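Local coordinates for cupin 2 conserved barrel domain protein (Leptotrichia buccalis, PDB 3RNS), which is of unknown function but carries the cupin beta-barrel fold, apparently built as two similar halves, each pairing antiparallel sheets, at residues K6-V9 against A10-I13; T20-E23 against A24-V27; I194-K197 against G198-A201. All blocks are in the same frame, centred on the assembly; numbering follows the deposited sequence.

Contact 1: residues K6-V9 against A10-I13; sequences KIEV and AKPI
Glu8 and Lys11 sit on either side of the bend in the N-terminal loop that leads into strand 13-14, the short edge strand lying against strand 199-203 of the cupin barrel. Ala10, with a positive phi, lets the chain turn sharply here. A water at the centre donates to both Glu8 O and Lys11 O, each 2.6 Å from it, and so bridges the two carbonyls. On the barrel side, the CD1 methyls of Ile7 and Ile13 meet at 3.6 Å as their side chains cross obliquely, and Ile13 CD1 also lies 3.6 Å from Glu8 O. Ile7 reaches this spot with CG1 between its own N and carbonyl carbon (chi1 61°) and the rest of the chain extended. Ile7 rests on Val202 and Phe15, while Ile13 touches Leu18. On the solvent side, Lys11 starts out straight and then bends at its last two torsions, bringing NZ to 3.3 Å from Glu8 OE1. This is a weak bond within a salt bridge, and Glu8 is modelled in two positions, so the pairing is doubtful as a permanent one. With both its hydrogens committed, the water joins carbonyl oxygens that could not bond each other, whereas the weak charge pair at the surface probably adds little that is fixed.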
ATOM      1  N   LYS A   6       6.356  -5.438 -11.875  1.00 46.96           N
ATOM      2  CA  LYS A   6       5.645  -6.471 -12.623  1.00 47.60           C
ATOM      3  C   LYS A   6       4.281  -5.989 -13.093  1.00 45.79           C
ATOM      4  O   LYS A   6       3.523  -6.772 -13.654  1.00 47.03           O
ATOM      5  CB  LYS A   6       5.576  -7.747 -11.790  1.00 47.99           C
ATOM      6  CG  LYS A   6       6.955  -8.049 -11.036  1.00 50.70           C
ATOM      7  CD  LYS A   6       7.408  -9.531 -10.899  1.00 56.30           C
ATOM      8  CE  LYS A   6       6.335 -10.561 -11.367  1.00 59.76           C
ATOM      9  NZ  LYS A   6       6.522 -11.959 -10.861  1.00 60.24           N
ATOM     10  N   ILE A   7       3.972  -4.712 -12.847  1.00 43.05           N
ATOM     11  CA  ILE A   7       2.793  -4.058 -13.414  1.00 40.87           C
ATOM     12  C   ILE A   7       3.260  -2.847 -14.212  1.00 40.51           C
ATOM     13  O   ILE A   7       4.397  -2.419 -14.058  1.00 39.66           O
ATOM     14  CB  ILE A   7       1.756  -3.663 -12.322  1.00 39.97           C
ATOM     15  CG1 ILE A   7       2.321  -2.672 -11.282  1.00 37.90           C
ATOM     16  CG2 ILE A   7       1.245  -4.912 -11.601  1.00 38.52           C
ATOM     17  CD1 ILE A   7       1.281  -2.325 -10.140  1.00 35.95           C
ATOM     18  N   GLU A   8       2.396  -2.312 -15.057  1.00 40.08           N
ATOM     19  CA  GLU A   8       2.669  -1.089 -15.800  0.60 41.69           C
ATOM     20  C   GLU A   8       2.878   0.129 -14.878  1.00 39.72           C
ATOM     21  O   GLU A   8       2.138   0.292 -13.906  1.00 38.34           O
ATOM     22  CB  GLU A   8       1.506  -0.803 -16.755  0.60 42.61           C
ATOM     23  CG  GLU A   8       1.742  -1.336 -18.177  0.60 47.61           C
ATOM     24  CD  GLU A   8       0.658  -0.859 -19.132  0.60 53.06           C
ATOM     25  OE1 GLU A   8       0.977  -0.214 -20.169  0.60 55.78           O
ATOM     26  OE2 GLU A   8      -0.523  -1.107 -18.802  0.60 53.36           O
ATOM     27  N   VAL A   9       3.879   0.957 -15.189  1.00 39.71           N
ATOM     28  CA  VAL A   9       4.152   2.183 -14.482  1.00 38.41           C
ATOM     29  C   VAL A   9       3.370   3.379 -15.031  1.00 38.30           C
ATOM     30  O   VAL A   9       2.859   3.344 -16.139  1.00 37.96           O
ATOM     31  CB  VAL A   9       5.667   2.457 -14.442  1.00 39.55           C
ATOM     32  CG1 VAL A   9       6.353   1.206 -13.940  1.00 40.65           C
ATOM     33  CG2 VAL A   9       6.250   2.896 -15.851  1.00 41.39           C
ATOM     34  N   ALA A  10       3.236   4.418 -14.197  1.00 36.91           N
ATOM     35  CA  ALA A  10       2.704   5.714 -14.588  1.00 36.20           C
ATOM     36  C   ALA A  10       1.282   5.573 -15.121  1.00 36.50           C
ATOM     37  O   ALA A  10       0.915   6.248 -16.086  1.00 37.22           O
ATOM     38  CB  ALA A  10       3.627   6.392 -15.632  1.00 37.41           C
ATOM     39  N   LYS A  11       0.504   4.701 -14.478  1.00 35.82           N
ATOM     40  CA  LYS A  11      -0.845   4.366 -14.907  1.00 37.42           C
ATOM     41  C   LYS A  11      -1.702   3.997 -13.678  1.00 35.19           C
ATOM     42  O   LYS A  11      -1.238   3.241 -12.819  1.00 34.92           O
ATOM     43  CB  LYS A  11      -0.756   3.176 -15.867  1.00 40.17           C
ATOM     44  CG  LYS A  11      -2.059   2.461 -16.175  1.00 45.79           C
ATOM     45  CD  LYS A  11      -1.880   1.315 -17.184  1.00 51.75           C
ATOM     46  CE  LYS A  11      -1.966   1.801 -18.649  1.00 59.20           C
ATOM     47  NZ  LYS A  11      -0.717   2.477 -19.216  1.00 62.65           N
ATOM     48  N   PRO A  12      -2.939   4.519 -13.583  1.00 34.06           N
ATOM     49  CA  PRO A  12      -3.814   4.135 -12.448  1.00 33.36           C
ATOM     50  C   PRO A  12      -4.290   2.706 -12.627  1.00 33.43           C
ATOM     51  O   PRO A  12      -4.629   2.340 -13.723  1.00 32.93           O
ATOM     52  CB  PRO A  12      -4.980   5.101 -12.548  1.00 33.36           C
ATOM     53  CG  PRO A  12      -5.021   5.487 -13.965  1.00 36.17           C
ATOM     54  CD  PRO A  12      -3.571   5.537 -14.430  1.00 34.35           C
ATOM     55  N   ILE A  13      -4.239   1.925 -11.555  1.00 32.42           N
ATOM     56  CA  ILE A  13      -4.657   0.542 -11.526  1.00 33.07           C
ATOM     57  C   ILE A  13      -5.522   0.323 -10.308  1.00 31.42           C
ATOM     58  O   ILE A  13      -5.154   0.732  -9.199  1.00 28.77           O
ATOM     59  CB  ILE A  13      -3.423  -0.437 -11.401  1.00 34.25           C
ATOM     60  CG1 ILE A  13      -2.454  -0.215 -12.572  1.00 37.50           C
ATOM     61  CG2 ILE A  13      -3.921  -1.936 -11.371  1.00 35.06           C
ATOM     62  CD1 ILE A  13      -0.989  -0.595 -12.285  1.00 37.67           C
TER
HETATM   63  O   HOH W   1       1.208   2.275 -12.502  1.00 29.68           O

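Contact 2: residues T20-E23 against A24-V27; sequences TSKE and AEVV
From Lys22 to Glu25 the chain makes a type II beta turn, closed by Glu25 N donating to Lys22 O at 3.2 Å, with Ala24 at the positive-phi position. The turn brings the loop after helix 15-18 into strand 26-33. Glu25 then returns a second bond to the same residue: OE1 accepts from Lys22 N at 2.8 Å, nearly straight at 169°. The N-H comes from above the carboxylate, 59° out of its plane. With CG anti to its own carbonyl carbon (chi1 -75°) and the chain extended beyond, Glu25 lies across the mouth of the turn, its CB 3.4 Å from Lys22 O. The other oxygen, OE2, turns toward the Lys22 side chain, but NZ to OE2 is a long salt bridge at 3.6 Å and Lys22 has two conformers, so this ionic part is uncertain. Farther along the strand, Val27 puts CG2 3.4 Å from Thr20 O and 3.9 Å from Ser21 CB. Ser21 OG bonds to Ser43 OG, and Val27 pairs through its backbone with that same residue, tying both arms to the neighbouring strand 37-44. An alanine here in place of Glu25 removes the carboxylate, which would probably leave the N-H of Lys22 without this partner and the mouth of the turn less well held. The backbone N-H, and the lysine if it stays near, would probably favour the charged form of the carboxylate on this exposed turn.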
ATOM      1  N   THR A  20      -8.390 -11.103  -7.748  1.00 33.94           N
ATOM      2  CA  THR A  20      -9.643 -11.643  -7.321  1.00 37.53           C
ATOM      3  C   THR A  20      -9.407 -13.152  -7.001  1.00 38.55           C
ATOM      4  O   THR A  20      -8.422 -13.739  -7.464  1.00 38.38           O
ATOM      5  CB  THR A  20     -10.743 -11.454  -8.475  1.00 39.36           C
ATOM      6  OG1 THR A  20     -10.430 -12.316  -9.559  1.00 42.50           O
ATOM      7  CG2 THR A  20     -10.852 -10.002  -9.028  1.00 39.27           C
ATOM      8  N   SER A  21     -10.257 -13.739  -6.165  1.00 39.07           N
ATOM      9  CA  SER A  21     -10.222 -15.183  -5.884  1.00 40.73           C
ATOM     10  C   SER A  21     -11.635 -15.790  -6.006  1.00 42.46           C
ATOM     11  O   SER A  21     -12.620 -15.137  -5.726  1.00 42.83           O
ATOM     12  CB  SER A  21      -9.607 -15.461  -4.499  1.00 40.22           C
ATOM     13  OG  SER A  21     -10.034 -14.550  -3.500  1.00 40.13           O
ATOM     14  N   LYS A  22     -11.730 -17.008  -6.482  1.00 43.80           N
ATOM     15  CA  LYS A  22     -12.996 -17.760  -6.422  0.60 45.70           C
ATOM     16  C   LYS A  22     -13.044 -18.544  -5.124  1.00 45.64           C
ATOM     17  O   LYS A  22     -12.084 -18.512  -4.346  1.00 44.58           O
ATOM     18  CB  LYS A  22     -13.094 -18.700  -7.614  0.60 47.41           C
ATOM     19  CG  LYS A  22     -13.262 -17.946  -8.936  0.60 50.84           C
ATOM     20  CD  LYS A  22     -12.955 -18.849 -10.149  0.60 54.55           C
ATOM     21  CE  LYS A  22     -11.480 -19.243 -10.220  0.60 54.57           C
ATOM     22  NZ  LYS A  22     -10.892 -19.195 -11.590  0.60 54.30           N
ATOM     23  N   GLU A  23     -14.141 -19.270  -4.888  1.00 46.71           N
ATOM     24  CA  GLU A  23     -14.319 -20.027  -3.625  0.60 47.21           C
ATOM     25  C   GLU A  23     -13.114 -20.890  -3.343  1.00 46.02           C
ATOM     26  O   GLU A  23     -12.613 -21.548  -4.224  1.00 45.91           O
ATOM     27  CB  GLU A  23     -15.567 -20.963  -3.615  0.60 49.28           C
ATOM     28  CG  GLU A  23     -15.839 -21.579  -2.191  0.60 51.63           C
ATOM     29  CD  GLU A  23     -16.882 -22.714  -2.125  0.60 56.55           C
ATOM     30  OE1 GLU A  23     -17.256 -23.308  -3.161  0.60 57.54           O
ATOM     31  OE2 GLU A  23     -17.310 -23.024  -0.997  0.60 58.59           O
ATOM     32  N   ALA A  24     -12.673 -20.892  -2.091  1.00 45.64           N
ATOM     33  CA  ALA A  24     -11.595 -21.766  -1.612  1.00 44.86           C
ATOM     34  C   ALA A  24     -10.180 -21.528  -2.224  1.00 43.37           C
ATOM     35  O   ALA A  24      -9.275 -22.333  -2.028  1.00 44.78           O
ATOM     36  CB  ALA A  24     -12.025 -23.232  -1.731  1.00 47.47           C
ATOM     37  N   GLU A  25      -9.980 -20.408  -2.911  1.00 40.18           N
ATOM     38  CA  GLU A  25      -8.688 -20.072  -3.490  1.00 39.12           C
ATOM     39  C   GLU A  25      -7.993 -18.982  -2.677  1.00 36.13           C
ATOM     40  O   GLU A  25      -8.631 -18.108  -2.112  1.00 34.76           O
ATOM     41  CB  GLU A  25      -8.856 -19.466  -4.883  1.00 39.46           C
ATOM     42  CG  GLU A  25      -9.210 -20.416  -6.025  1.00 44.80           C
ATOM     43  CD  GLU A  25      -9.430 -19.646  -7.339  1.00 48.28           C
ATOM     44  OE1 GLU A  25      -9.436 -18.373  -7.343  1.00 51.51           O
ATOM     45  OE2 GLU A  25      -9.602 -20.306  -8.375  1.00 53.00           O
ATOM     46  N   VAL A  26      -6.671 -19.024  -2.671  1.00 34.01           N
ATOM     47  CA  VAL A  26      -5.839 -17.882  -2.278  1.00 32.38           C
ATOM     48  C   VAL A  26      -5.031 -17.544  -3.510  1.00 31.19           C
ATOM     49  O   VAL A  26      -4.360 -18.422  -4.112  1.00 32.44           O
ATOM     50  CB  VAL A  26      -4.892 -18.225  -1.106  1.00 34.25           C
ATOM     51  CG1 VAL A  26      -3.917 -17.046  -0.772  1.00 34.13           C
ATOM     52  CG2 VAL A  26      -5.718 -18.636   0.180  1.00 34.10           C
ATOM     53  N   VAL A  27      -5.106 -16.296  -3.912  1.00 29.45           N
ATOM     54  CA  VAL A  27      -4.401 -15.833  -5.087  1.00 29.62           C
ATOM     55  C   VAL A  27      -3.404 -14.790  -4.642  1.00 29.64           C
ATOM     56  O   VAL A  27      -3.706 -13.943  -3.779  1.00 29.10           O
ATOM     57  CB  VAL A  27      -5.381 -15.271  -6.152  1.00 29.50           C
ATOM     58  CG1 VAL A  27      -4.592 -14.701  -7.392  1.00 29.37           C
ATOM     59  CG2 VAL A  27      -6.401 -16.365  -6.572  1.00 29.00           C
TER

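Contact 3: residues I194-K197 against G198-A201; sequences IVKK and GESA
Lys196 and Glu199 lie side by side and point the same way, one at each end of the type II beta turn that carries the cupin chain from strand 191-196 of one sheet to strand 199-203 of the other. Glu199 has CG anti to its own carbonyl carbon (chi1 -60°) and runs extended alongside its partner, which brings OE1 within 2.8 Å of Lys196 N to accept its hydrogen. The bond is almost linear, 172°, and reaches OE1 from above the carboxylate plane, tilted 41° out of it. The Lys196 methylenes pass the same oxygen, CB at 3.4 Å, yet the ammonium goes past it to a salt bridge with Glu183. Between the two backbones, Glu199 N donates to Lys196 O at 2.9 Å and closes the turn. Val195, the residue before Lys196, packs against Val179 and Tyr186; its CG1 lies 3.4 Å from Glu199 O, while CG2 meets Ala201 CB more loosely at 4.1 Å. Ser200, buried, turns away from the first strand and bonds Thr178 through OG. Gly198 stands where the second cupin motif usually begins with glycine; at its backbone angles a beta carbon would lie just 2.5 Å from Lys197 O, a clash.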
ATOM      1  N   ILE A 194      -4.817  10.777 -13.413  1.00 35.04           N
ATOM      2  CA  ILE A 194      -5.554  10.879 -12.199  1.00 35.44           C
ATOM      3  C   ILE A 194      -5.563   9.509 -11.551  1.00 33.34           C
ATOM      4  O   ILE A 194      -5.836   8.484 -12.222  1.00 33.98           O
ATOM      5  CB  ILE A 194      -7.037  11.224 -12.450  1.00 36.83           C
ATOM      6  CG1 ILE A 194      -7.168  12.514 -13.244  1.00 41.89           C
ATOM      7  CG2 ILE A 194      -7.792  11.224 -11.116  1.00 36.44           C
ATOM      8  CD1 ILE A 194      -6.480  13.623 -12.677  1.00 44.32           C
ATOM      9  N   VAL A 195      -5.327   9.482 -10.250  1.00 30.70           N
ATOM     10  CA  VAL A 195      -5.479   8.279  -9.431  1.00 28.69           C
ATOM     11  C   VAL A 195      -6.599   8.548  -8.427  1.00 29.68           C
ATOM     12  O   VAL A 195      -6.525   9.492  -7.643  1.00 28.70           O
ATOM     13  CB  VAL A 195      -4.171   7.932  -8.734  1.00 28.22           C
ATOM     14  CG1 VAL A 195      -4.291   6.611  -7.937  1.00 28.60           C
ATOM     15  CG2 VAL A 195      -3.078   7.827  -9.783  1.00 27.89           C
ATOM     16  N   LYS A 196      -7.676   7.774  -8.540  1.00 29.45           N
ATOM     17  CA  LYS A 196      -8.840   7.936  -7.723  1.00 30.98           C
ATOM     18  C   LYS A 196      -8.786   7.088  -6.484  1.00 30.71           C
ATOM     19  O   LYS A 196      -7.918   6.213  -6.339  1.00 29.48           O
ATOM     20  CB  LYS A 196     -10.059   7.554  -8.506  1.00 32.95           C
ATOM     21  CG  LYS A 196     -10.231   8.387  -9.763  1.00 38.46           C
ATOM     22  CD  LYS A 196     -11.480   7.877 -10.500  1.00 44.32           C
ATOM     23  CE  LYS A 196     -11.813   8.715 -11.734  1.00 51.53           C
ATOM     24  NZ  LYS A 196     -11.566  10.184 -11.530  1.00 51.96           N
ATOM     25  N   LYS A 197      -9.695   7.357  -5.556  1.00 31.18           N
ATOM     26  CA  LYS A 197      -9.730   6.577  -4.320  1.00 32.59           C
ATOM     27  C   LYS A 197      -9.843   5.089  -4.680  1.00 33.74           C
ATOM     28  O   LYS A 197     -10.704   4.721  -5.452  1.00 33.45           O
ATOM     29  CB  LYS A 197     -10.927   6.989  -3.448  1.00 33.22           C
ATOM     30  CG  LYS A 197     -11.084   6.137  -2.231  1.00 36.13           C
ATOM     31  CD  LYS A 197     -12.382   6.450  -1.522  1.00 41.55           C
ATOM     32  CE  LYS A 197     -12.546   5.510  -0.324  1.00 45.40           C
ATOM     33  NZ  LYS A 197     -13.685   5.992   0.516  1.00 49.61           N
ATOM     34  N   GLY A 198      -9.029   4.247  -4.043  1.00 33.13           N
ATOM     35  CA  GLY A 198      -9.017   2.811  -4.315  1.00 33.68           C
ATOM     36  C   GLY A 198      -8.065   2.431  -5.435  1.00 32.22           C
ATOM     37  O   GLY A 198      -7.830   1.267  -5.666  1.00 34.33           O
ATOM     38  N   GLU A 199      -7.471   3.397  -6.121  1.00 29.75           N
ATOM     39  CA  GLU A 199      -6.516   3.077  -7.200  1.00 28.55           C
ATOM     40  C   GLU A 199      -5.106   3.332  -6.742  1.00 28.51           C
ATOM     41  O   GLU A 199      -4.854   4.079  -5.757  1.00 28.55           O
ATOM     42  CB  GLU A 199      -6.819   3.897  -8.433  1.00 27.23           C
ATOM     43  CG  GLU A 199      -8.268   3.675  -9.027  1.00 30.32           C
ATOM     44  CD  GLU A 199      -8.552   4.595 -10.248  1.00 30.62           C
ATOM     45  OE1 GLU A 199      -7.913   5.700 -10.378  1.00 31.10           O
ATOM     46  OE2 GLU A 199      -9.431   4.257 -11.070  1.00 33.12           O
ATOM     47  N   SER A 200      -4.183   2.718  -7.460  1.00 28.32           N
ATOM     48  CA  SER A 200      -2.768   2.829  -7.195  1.00 27.95           C
ATOM     49  C   SER A 200      -2.000   3.079  -8.468  1.00 28.36           C
ATOM     50  O   SER A 200      -2.489   2.874  -9.576  1.00 29.63           O
ATOM     51  CB  SER A 200      -2.274   1.530  -6.559  1.00 29.00           C
ATOM     52  OG  SER A 200      -3.059   1.130  -5.426  1.00 27.91           O
ATOM     53  N   ALA A 201      -0.758   3.488  -8.326  1.00 28.23           N
ATOM     54  CA  ALA A 201       0.145   3.644  -9.467  1.00 28.48           C
ATOM     55  C   ALA A 201       1.591   3.495  -9.030  1.00 29.36           C
ATOM     56  O   ALA A 201       1.966   3.800  -7.879  1.00 29.15           O
ATOM     57  CB  ALA A 201      -0.073   5.067 -10.171  1.00 26.96           C
TER

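Along the chain the contacts come in series, 1, 2, then 3, but in space contact 1 belongs with contact 3. Their centres are about 11 Å apart and they touch: Ile13 N lies 2.8 Å from Ser200 O, a probable hydrogen bond, which sets strand 13-14 at the edge of the six-stranded sheet that also holds 199-203. Contact 2 stands apart, its centre about 23 Å from contact 1 and about 24 Å from contact 3, at the start of edge strand 26-33 in the other six-stranded sheet. The N-terminal segment thus first joins the later half, a cupin domain, then passes through helix 15-18 into the earlier, similarly built half, linking the two.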